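Local coordinates for L-lysine 6-monooxygenase involved in desferrioxamine biosynthesis (Erwinia amylovora CFBP1430, PDB 5O8R) that hydroxylates the terminal amine of cadaverine, using FAD and NADPH, in the biosynthesis of the siderophore desferrioxamine, at the interface of chains A and B. Residues are numbered along the deposited sequence; one frame, centred on the assembly and turned at random. Chains: chain A/B, L-lysine 6-monooxygenase involved in desferrioxamine biosynthesis.

The interface of chains A and B. Residues chain A 235, 240, 243, 269-270; chain B 230-233.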
loop_
_atom_site.group_PDB
_atom_site.type_symbol
_atom_site.label_atom_id
_atom_site.label_comp_id
_atom_site.label_asym_id
_atom_site.label_seq_id
_atom_site.Cartn_x
_atom_site.Cartn_y
_atom_site.Cartn_z
ATOM N N GLU A 235 -2.421 11.501 13.129
ATOM C CA GLU A 235 -1.579 12.060 12.024
ATOM C C GLU A 235 -0.223 11.404 11.935
ATOM O O GLU A 235 0.648 11.668 12.726
ATOM C CB GLU A 235 -1.394 13.577 12.166
ATOM C CG GLU A 235 -0.871 14.321 10.937
ATOM C CD GLU A 235 -1.177 15.833 11.015
ATOM O OE1 GLU A 235 -2.329 16.196 11.367
ATOM O OE2 GLU A 235 -0.280 16.680 10.760
ATOM N N THR A 240 5.088 15.751 10.008
ATOM C CA THR A 240 4.535 15.884 11.384
ATOM C C THR A 240 5.181 15.009 12.479
ATOM O O THR A 240 5.300 15.464 13.604
ATOM C CB THR A 240 3.009 15.722 11.395
ATOM O OG1 THR A 240 2.467 16.649 10.451
ATOM C CG2 THR A 240 2.426 16.067 12.742
ATOM N N MET A 243 7.798 16.560 14.817
ATOM C CA MET A 243 7.426 17.191 16.034
ATOM C C MET A 243 7.491 16.255 17.246
ATOM O O MET A 243 7.244 16.691 18.369
ATOM C CB MET A 243 6.025 17.732 15.927
ATOM C CG MET A 243 5.737 18.678 14.783
ATOM S SD MET A 243 4.026 19.150 15.101
ATOM C CE MET A 243 4.113 20.899 14.690
ATOM N N ASN A 269 -5.198 15.321 17.572
ATOM C CA ASN A 269 -5.045 14.250 16.545
ATOM C C ASN A 269 -3.597 13.783 16.272
ATOM O O ASN A 269 -3.365 12.986 15.340
ATOM C CB ASN A 269 -5.808 14.599 15.222
ATOM C CG ASN A 269 -5.040 15.526 14.275
ATOM O OD1 ASN A 269 -4.872 16.711 14.545
ATOM N ND2 ASN A 269 -4.631 14.991 13.123
ATOM N N LEU A 270 -2.648 14.275 17.089
ATOM C CA LEU A 270 -1.232 13.911 17.006
ATOM C C LEU A 270 -0.889 12.718 17.922
ATOM O O LEU A 270 0.074 11.988 17.664
ATOM C CB LEU A 270 -0.345 15.114 17.364
ATOM C CG LEU A 270 -0.555 16.569 16.868
ATOM C CD1 LEU A 270 0.812 17.172 16.594
ATOM C CD2 LEU A 270 -1.428 16.787 15.639
ATOM N N ARG B 230 1.525 23.257 10.729
ATOM C CA ARG B 230 2.169 22.059 10.289
ATOM C C ARG B 230 2.010 21.862 8.793
ATOM O O ARG B 230 1.102 22.418 8.148
ATOM C CB ARG B 230 1.456 20.905 10.903
ATOM C CG ARG B 230 1.445 20.855 12.392
ATOM C CD ARG B 230 0.892 19.492 12.816
ATOM N NE ARG B 230 -0.481 19.316 12.351
ATOM C CZ ARG B 230 -1.539 19.940 12.876
ATOM N NH1 ARG B 230 -1.404 20.790 13.917
ATOM N NH2 ARG B 230 -2.741 19.730 12.339
ATOM N N PHE B 231 2.846 20.995 8.251
ATOM C CA PHE B 231 2.652 20.554 6.885
ATOM C C PHE B 231 1.628 19.454 6.921
ATOM O O PHE B 231 1.997 18.273 6.930
ATOM C CB PHE B 231 3.984 20.110 6.289
ATOM C CG PHE B 231 4.918 21.233 6.168
ATOM C CD1 PHE B 231 4.773 22.133 5.156
ATOM C CD2 PHE B 231 5.840 21.463 7.121
ATOM C CE1 PHE B 231 5.588 23.220 5.045
ATOM C CE2 PHE B 231 6.666 22.557 7.028
ATOM C CZ PHE B 231 6.536 23.436 5.989
ATOM N N TYR B 232 0.347 19.839 6.977
ATOM C CA TYR B 232 -0.690 18.857 7.283
ATOM C C TYR B 232 -1.251 18.174 6.080
ATOM O O TYR B 232 -1.321 18.747 4.987
ATOM C CB TYR B 232 -1.845 19.372 8.149
ATOM C CG TYR B 232 -2.520 20.636 7.727
ATOM C CD1 TYR B 232 -3.204 20.740 6.525
ATOM C CD2 TYR B 232 -2.532 21.720 8.583
ATOM C CE1 TYR B 232 -3.834 21.926 6.162
ATOM C CE2 TYR B 232 -3.154 22.897 8.240
ATOM C CZ TYR B 232 -3.800 23.008 7.035
ATOM O OH TYR B 232 -4.393 24.215 6.747
ATOM N N PRO B 233 -1.682 16.943 6.292
ATOM C CA PRO B 233 -2.343 16.216 5.246
ATOM C C PRO B 233 -3.839 16.546 5.150
ATOM O O PRO B 233 -4.506 16.797 6.147
ATOM C CB PRO B 233 -2.139 14.763 5.665
ATOM C CG PRO B 233 -2.160 14.832 7.174
ATOM C CD PRO B 233 -1.493 16.126 7.509
HETATM O O HOH W 1 3.007 15.931 7.913
HETATM O O HOH W 2 4.505 19.127 10.198
#
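Carboxylate oxygen OE2 of A:Glu235 takes bonds from both sides of this contact between chains A and B of the deposited assembly, which may belong to the native oligomer; it is a worked example of how an acid that its own chain probably positions receives a partner's arginine. From across the interface, NE of B:Arg230 donates to A:Glu235 OE2 at 3.1 Å, forming a salt bridge through the inner guanidinium nitrogen. The donor meets OE2 on the syn side but tilted from the carboxylate plane, and the two flat groups are turned 56° apart, so this is not a flat, two-pronged pairing. The anti lone pair of OE2 is used by the hydroxyl OG1 of A:Thr240 at 2.8 Å. The other carboxylate oxygen, OE1, accepts from the amide ND2 of the poorly ordered A:Asn269, a second-shell bond that would help fix the rotation of the acid. A:Glu235 points its CG away from the backbone N (chi1 -165°) and runs extended towards chain B, laying its carboxyl carbon CD 3.5 Å from CD of the B:Pro233 ring. The aliphatic stem of B:Arg230 is packed as well: methyl CE of A:Met243 lies 3.5 Å from its CG, the two side chains crossing at about a right angle, while CG2 of A:Thr240 touches CD. A bend at chi3 of B:Arg230 (-62°) swings NE towards the acid. Water extends the contact: one molecule joins OG1 and N of A:Thr240 to the carbonyl O of B:Phe231, and another links OG1 to B:Phe231 N. On chain A the patch combines helix 238-241 with the loop residues flanking it, and the 3-10 helix 268-270; on chain B it is the loop 230-233, whose B:Tyr232 belongs to the NADP(+) site.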